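Local coordinates for F-actin-capping protein subunit alpha (Dictyostelium discoideum, PDB 4AKR), which caps the fast-growing barbed ends of actin filaments without needing calcium, blocking subunit exchange there, and does not sever the filaments, at residues A18-F23 / F162-W167. Residues are numbered along the deposited sequence; the frame is centred on the assembly and turned at random.
Sequences APPCEF and FYSGRW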
# COMPACT_ATOMS: atom_id res chain seq x y z
N ALA A 18 10.07 -1.66 -1.71
CA ALA A 18 9.92 -0.28 -2.16
C ALA A 18 8.87 -0.21 -3.26
O ALA A 18 8.77 -1.11 -4.10
CB ALA A 18 11.25 0.25 -2.68
N PRO A 19 8.05 0.85 -3.25
CA PRO A 19 7.03 0.96 -4.30
C PRO A 19 7.71 1.23 -5.64
O PRO A 19 8.89 1.57 -5.70
CB PRO A 19 6.17 2.14 -3.83
CG PRO A 19 7.13 2.98 -3.04
CD PRO A 19 7.95 1.95 -2.28
N PRO A 20 6.96 1.06 -6.74
CA PRO A 20 7.52 1.29 -8.07
C PRO A 20 7.97 2.73 -8.31
O PRO A 20 7.33 3.68 -7.86
CB PRO A 20 6.37 0.89 -9.00
CG PRO A 20 5.15 1.25 -8.18
CD PRO A 20 5.53 0.72 -6.81
N CYS A 21 9.09 2.87 -9.01
CA CYS A 21 9.64 4.19 -9.33
C CYS A 21 10.19 4.99 -8.17
O CYS A 21 10.65 6.11 -8.37
CB CYS A 21 8.56 5.03 -10.02
SG CYS A 21 8.01 4.36 -11.58
N GLU A 22 10.14 4.44 -6.96
CA GLU A 22 10.61 5.16 -5.77
C GLU A 22 11.74 4.42 -5.06
O GLU A 22 12.07 4.74 -3.91
CB GLU A 22 9.46 5.35 -4.78
CG GLU A 22 8.24 6.06 -5.35
CD GLU A 22 7.08 6.07 -4.38
OE1 GLU A 22 7.30 6.30 -3.16
OE2 GLU A 22 5.94 5.84 -4.84
N PHE A 23 12.32 3.45 -5.76
CA PHE A 23 13.38 2.62 -5.22
C PHE A 23 14.52 3.46 -4.65
O PHE A 23 14.95 3.24 -3.52
CB PHE A 23 13.89 1.67 -6.31
CG PHE A 23 14.78 0.58 -5.79
CD1 PHE A 23 14.31 -0.34 -4.86
CD2 PHE A 23 16.11 0.51 -6.19
CE1 PHE A 23 15.16 -1.31 -4.32
CE2 PHE A 23 16.96 -0.45 -5.66
CZ PHE A 23 16.48 -1.36 -4.72
N PHE A 162 2.33 13.46 -6.00
CA PHE A 162 2.33 12.45 -4.95
C PHE A 162 1.84 11.05 -5.32
O PHE A 162 1.18 10.39 -4.52
CB PHE A 162 1.50 12.93 -3.77
CG PHE A 162 2.02 14.18 -3.15
CD1 PHE A 162 3.07 14.13 -2.24
CD2 PHE A 162 1.46 15.41 -3.47
CE1 PHE A 162 3.56 15.29 -1.65
CE2 PHE A 162 1.94 16.58 -2.90
CZ PHE A 162 2.99 16.52 -1.98
N TYR A 163 2.14 10.58 -6.52
CA TYR A 163 1.69 9.25 -6.88
C TYR A 163 2.58 8.55 -7.88
O TYR A 163 3.36 9.19 -8.59
CB TYR A 163 0.26 9.29 -7.41
CG TYR A 163 0.11 9.78 -8.83
CD1 TYR A 163 0.16 8.90 -9.90
CD2 TYR A 163 -0.09 11.13 -9.09
CE1 TYR A 163 0.02 9.34 -11.20
CE2 TYR A 163 -0.24 11.59 -10.40
CZ TYR A 163 -0.18 10.68 -11.45
OH TYR A 163 -0.35 11.12 -12.74
N SER A 164 2.46 7.23 -7.90
CA SER A 164 3.23 6.40 -8.83
C SER A 164 2.42 5.15 -9.12
O SER A 164 1.44 4.85 -8.43
CB SER A 164 4.58 6.01 -8.23
OG SER A 164 4.44 5.09 -7.16
N GLY A 165 2.84 4.41 -10.14
CA GLY A 165 2.15 3.19 -10.48
C GLY A 165 2.93 2.38 -11.48
O GLY A 165 3.85 2.87 -12.12
N ARG A 166 2.56 1.10 -11.60
CA ARG A 166 3.20 0.20 -12.54
C ARG A 166 2.20 -0.87 -12.92
O ARG A 166 1.33 -1.23 -12.13
CB ARG A 166 4.45 -0.45 -11.94
CG ARG A 166 5.16 -1.39 -12.92
CD ARG A 166 6.38 -2.09 -12.32
NE ARG A 166 7.56 -1.24 -12.18
CZ ARG A 166 8.24 -0.71 -13.20
NH1 ARG A 166 7.86 -0.93 -14.46
NH2 ARG A 166 9.32 0.02 -12.97
N TRP A 167 2.32 -1.35 -14.15
CA TRP A 167 1.48 -2.42 -14.65
C TRP A 167 2.45 -3.43 -15.24
O TRP A 167 3.28 -3.07 -16.08
CB TRP A 167 0.51 -1.92 -15.74
CG TRP A 167 -0.35 -3.01 -16.34
CD1 TRP A 167 0.08 -4.10 -17.06
CD2 TRP A 167 -1.78 -3.12 -16.27
NE1 TRP A 167 -1.00 -4.87 -17.44
CE2 TRP A 167 -2.15 -4.28 -16.97
CE3 TRP A 167 -2.79 -2.33 -15.69
CZ2 TRP A 167 -3.48 -4.69 -17.10
CZ3 TRP A 167 -4.11 -2.74 -15.82
CH2 TRP A 167 -4.44 -3.90 -16.52
O HOH W 1 10.49 0.66 -10.14
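The loop between helix 4-16 and helix 23-31 presses a tight turn onto one face of strand 163-175. Pro19 to Glu22 form a type II beta turn. Its closing bond, Glu22 N to Pro19 O, is weak, and Pro19 O also hydrogen-bonds with Tyr51 OH. Pro20 and Cys21 sit at the corners of the turn and point at the strand.

Pro20 lies over Gly165, between the side chains of Ser164 and Arg166. Its CG is 4.1 Å from Gly165 C and 4.0 Å from Ser164 OG. Its CB rests against the Arg166 stem, 3.8 Å from Arg166 CB. Cys21 makes a looser contact, with SG 4.5 Å from Gly165 O.

On one side of the proline, Ser164 carries OG between its backbone N and carbonyl carbon (chi1 70°). From there OG donates a hydrogen bond to Glu22 OE2 at 2.9 Å, though OE2 is less surely placed. Glu22 brings the carboxylate there with CG anti to its own carbonyl carbon and an extended chi2 of 173°. Beyond the two segments, Glu22 OE1 forms a salt bridge with a basic side chain of the other protein chain.

On the other side, Arg166 starts extended, with CG anti to the backbone N, then bends at chi3 (-76°). The bend sets NE 4.0 Å from Pro20 CB, while NE bonds to Gln55 OE1 of helix 44-55. A water at the guanidinium edge, in its plane, accepts a hydrogen bond from Arg166 NH2. The same water O accepts from Cys21 N at 2.8 Å, linking the turn to the strand.

This is a proline-containing type II turn packed on the third of the five strands that the alpha subunit gives to the central antiparallel sheet of the capping protein heterodimer, joining the N-terminal helices to that sheet.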